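Local coordinates for transcriptional activator PlcR protein (Bacillus thuringiensis, PDB 3U3W) that binds DNA and activates transcription as a pleiotropic virulence regulator when switched on by the quorum-sensing signal peptide PapR, at residues E137-L142 with N159-I164. Numbering follows the deposited sequence.
Sequences ELKKLL and NAIANI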
ATOM      1  N   GLU A 137     -20.790   8.670 -20.620  1.00 34.07           N
ATOM      2  CA  GLU A 137     -21.234   7.797 -19.544  1.00 37.25           C
ATOM      3  C   GLU A 137     -20.335   7.963 -18.312  1.00 39.59           C
ATOM      4  O   GLU A 137     -20.818   8.048 -17.176  1.00 35.99           O
ATOM      5  CB  GLU A 137     -21.271   6.346 -20.003  1.00 36.85           C
ATOM      6  CG  GLU A 137     -22.385   6.047 -20.998  1.00 43.74           C
ATOM      7  CD  GLU A 137     -23.741   6.594 -20.546  1.00 58.09           C
ATOM      8  OE1 GLU A 137     -24.117   6.411 -19.367  1.00 51.33           O
ATOM      9  OE2 GLU A 137     -24.431   7.221 -21.378  1.00 59.57           O
ATOM     10  N   LEU A 138     -19.031   8.026 -18.543  1.00 29.96           N
ATOM     11  CA  LEU A 138     -18.086   8.282 -17.462  1.00 35.58           C
ATOM     12  C   LEU A 138     -18.357   9.610 -16.751  1.00 29.20           C
ATOM     13  O   LEU A 138     -18.392   9.662 -15.527  1.00 30.83           O
ATOM     14  CB  LEU A 138     -16.657   8.222 -17.984  1.00 26.80           C
ATOM     15  CG  LEU A 138     -16.278   6.793 -18.318  1.00 22.79           C
ATOM     16  CD1 LEU A 138     -14.866   6.724 -18.854  1.00 26.77           C
ATOM     17  CD2 LEU A 138     -16.427   5.961 -17.062  1.00 27.09           C
ATOM     18  N   LYS A 139     -18.574  10.675 -17.519  1.00 32.73           N
ATOM     19  CA  LYS A 139     -18.893  11.971 -16.933  1.00 32.96           C
ATOM     20  C   LYS A 139     -20.147  11.916 -16.063  1.00 32.13           C
ATOM     21  O   LYS A 139     -20.274  12.660 -15.095  1.00 45.93           O
ATOM     22  CB  LYS A 139     -19.016  13.054 -18.019  1.00 33.83           C
ATOM     23  CG  LYS A 139     -17.661  13.549 -18.513  1.00 36.52           C
ATOM     24  CD  LYS A 139     -17.772  14.581 -19.622  1.00 36.24           C
ATOM     25  CE  LYS A 139     -16.447  15.329 -19.760  1.00 45.44           C
ATOM     26  NZ  LYS A 139     -16.347  16.167 -20.980  1.00 41.36           N
ATOM     27  N   LYS A 140     -21.061  11.017 -16.397  1.00 34.58           N
ATOM     28  CA  LYS A 140     -22.313  10.896 -15.659  1.00 41.07           C
ATOM     29  C   LYS A 140     -22.088  10.244 -14.301  1.00 38.08           C
ATOM     30  O   LYS A 140     -22.721  10.615 -13.320  1.00 48.53           O
ATOM     31  CB  LYS A 140     -23.366  10.145 -16.490  1.00 38.13           C
ATOM     32  CG  LYS A 140     -24.157  11.059 -17.441  1.00 46.81           C
ATOM     33  CD  LYS A 140     -24.965  10.277 -18.496  1.00 54.47           C
ATOM     34  CE  LYS A 140     -25.754   9.118 -17.885  1.00 75.40           C
ATOM     35  NZ  LYS A 140     -26.539   8.361 -18.916  1.00 83.64           N
ATOM     36  N   LEU A 141     -21.179   9.277 -14.247  1.00 41.60           N
ATOM     37  CA  LEU A 141     -20.733   8.721 -12.971  1.00 37.12           C
ATOM     38  C   LEU A 141     -20.140   9.824 -12.095  1.00 33.07           C
ATOM     39  O   LEU A 141     -20.391   9.868 -10.898  1.00 44.51           O
ATOM     40  CB  LEU A 141     -19.702   7.611 -13.186  1.00 25.27           C
ATOM     41  CG  LEU A 141     -20.106   6.439 -14.077  1.00 28.64           C
ATOM     42  CD1 LEU A 141     -18.994   5.367 -14.147  1.00 28.00           C
ATOM     43  CD2 LEU A 141     -21.419   5.839 -13.605  1.00 20.39           C
ATOM     44  N   LEU A 142     -19.360  10.722 -12.685  1.00 30.86           N
ATOM     45  CA  LEU A 142     -18.812  11.849 -11.920  1.00 37.54           C
ATOM     46  C   LEU A 142     -19.918  12.725 -11.391  1.00 45.49           C
ATOM     47  O   LEU A 142     -19.886  13.147 -10.243  1.00 48.37           O
ATOM     48  CB  LEU A 142     -17.891  12.722 -12.768  1.00 25.69           C
ATOM     49  CG  LEU A 142     -16.649  12.047 -13.336  1.00 44.56           C
ATOM     50  CD1 LEU A 142     -15.751  13.098 -13.936  1.00 28.34           C
ATOM     51  CD2 LEU A 142     -15.914  11.240 -12.259  1.00 31.06           C
ATOM     52  N   ASN A 159      -9.161   9.808 -14.882  1.00 28.00           N
ATOM     53  CA  ASN A 159      -7.986   9.334 -15.580  1.00 16.81           C
ATOM     54  C   ASN A 159      -8.406   8.579 -16.829  1.00 21.77           C
ATOM     55  O   ASN A 159      -7.853   8.811 -17.895  1.00 29.02           O
ATOM     56  CB  ASN A 159      -7.081   8.477 -14.672  1.00 20.23           C
ATOM     57  CG  ASN A 159      -5.970   7.765 -15.455  1.00 21.77           C
ATOM     58  OD1 ASN A 159      -4.928   8.337 -15.780  1.00 20.04           O
ATOM     59  ND2 ASN A 159      -6.211   6.526 -15.787  1.00 17.63           N
ATOM     60  N   ALA A 160      -9.388   7.687 -16.710  1.00 23.76           N
ATOM     61  CA  ALA A 160      -9.966   7.021 -17.896  1.00 28.78           C
ATOM     62  C   ALA A 160     -10.475   8.030 -18.950  1.00 25.98           C
ATOM     63  O   ALA A 160     -10.132   7.941 -20.125  1.00 23.75           O
ATOM     64  CB  ALA A 160     -11.084   6.044 -17.496  1.00 17.65           C
ATOM     65  N   ILE A 161     -11.267   9.003 -18.514  1.00 23.37           N
ATOM     66  CA  ILE A 161     -11.717  10.055 -19.408  1.00 28.05           C
ATOM     67  C   ILE A 161     -10.539  10.732 -20.123  1.00 33.36           C
ATOM     68  O   ILE A 161     -10.562  10.909 -21.337  1.00 24.60           O
ATOM     69  CB  ILE A 161     -12.565  11.101 -18.663  1.00 36.21           C
ATOM     70  CG1 ILE A 161     -13.908  10.495 -18.236  1.00 26.57           C
ATOM     71  CG2 ILE A 161     -12.773  12.323 -19.541  1.00 27.11           C
ATOM     72  CD1 ILE A 161     -14.717  11.352 -17.254  1.00 18.54           C
ATOM     73  N   ALA A 162      -9.496  11.090 -19.372  1.00 34.50           N
ATOM     74  CA  ALA A 162      -8.335  11.761 -19.963  1.00 21.63           C
ATOM     75  C   ALA A 162      -7.578  10.880 -20.978  1.00 32.14           C
ATOM     76  O   ALA A 162      -7.094  11.376 -21.998  1.00 21.03           O
ATOM     77  CB  ALA A 162      -7.400  12.241 -18.872  1.00 23.68           C
ATOM     78  N   ASN A 163      -7.483   9.580 -20.687  1.00 21.65           N
ATOM     79  CA  ASN A 163      -6.872   8.611 -21.594  1.00 27.82           C
ATOM     80  C   ASN A 163      -7.608   8.539 -22.921  1.00 25.73           C
ATOM     81  O   ASN A 163      -7.002   8.363 -23.969  1.00 31.89           O
ATOM     82  CB  ASN A 163      -6.890   7.196 -20.984  1.00 26.16           C
ATOM     83  CG  ASN A 163      -5.832   6.996 -19.898  1.00 34.41           C
ATOM     84  OD1 ASN A 163      -4.930   7.809 -19.732  1.00 30.81           O
ATOM     85  ND2 ASN A 163      -5.940   5.897 -19.167  1.00 26.07           N
ATOM     86  N   ILE A 164      -8.929   8.631 -22.858  1.00 26.76           N
ATOM     87  CA  ILE A 164      -9.755   8.422 -24.033  1.00 33.39           C
ATOM     88  C   ILE A 164      -9.721   9.648 -24.948  1.00 30.86           C
ATOM     89  O   ILE A 164      -9.580   9.502 -26.162  1.00 26.02           O
ATOM     90  CB  ILE A 164     -11.191   8.026 -23.652  1.00 30.56           C
ATOM     91  CG1 ILE A 164     -11.170   6.672 -22.935  1.00 23.68           C
ATOM     92  CG2 ILE A 164     -12.086   7.976 -24.901  1.00 27.12           C
ATOM     93  CD1 ILE A 164     -12.491   6.286 -22.323  1.00 24.31           C
TER
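Ile-161 is the main bump here, and Leu-138, Lys-139 and Leu-142 form the hollow that takes it. Its CG1 is anti to the carbonyl carbon (chi1 -69°), and the CG1-CD1 arm runs out to helix 131-143. Ile-161 CG1 packs on Leu-138 CB at 3.6 Å. Ile-161 CD1 goes deeper and sits 3.9 Å from Lys-139 CG. On the Leu-142 side the meeting is tip to tip, with Leu-142 CD1 3.9 Å from Ile-161 CD1. The Lys-139 chain runs across the isoleucine, roughly perpendicular to it, and lends one wall through CG; its NZ hydrogen-bonds to Tyr-165. Leu-138 and Ile-161 lie alongside and point opposite ways. Leu-138 is a bump in its turn: Leu-138 CD1 sits over the dip between Ala-160 and Ile-164, 4.1 Å from Ala-160 CB and 4.2 Å from Ile-164 CD1. The two segments belong to successive helices of the all-helical TPR-type C-terminal domain. They run nearly antiparallel, at 155°, with axes 10.2 Å apart, and apolar side chains fill the gap. Ile-161 also touches Leu-177 of helix 171-187, while Val-121 of helix 109-125 touches Ala-160. Helix 153-167 also faces the bound peptide: Asn-159 ND2 hydrogen-bonds to the peptide backbone, and Ala-160 and Ile-164 each pack against an aromatic side chain of it.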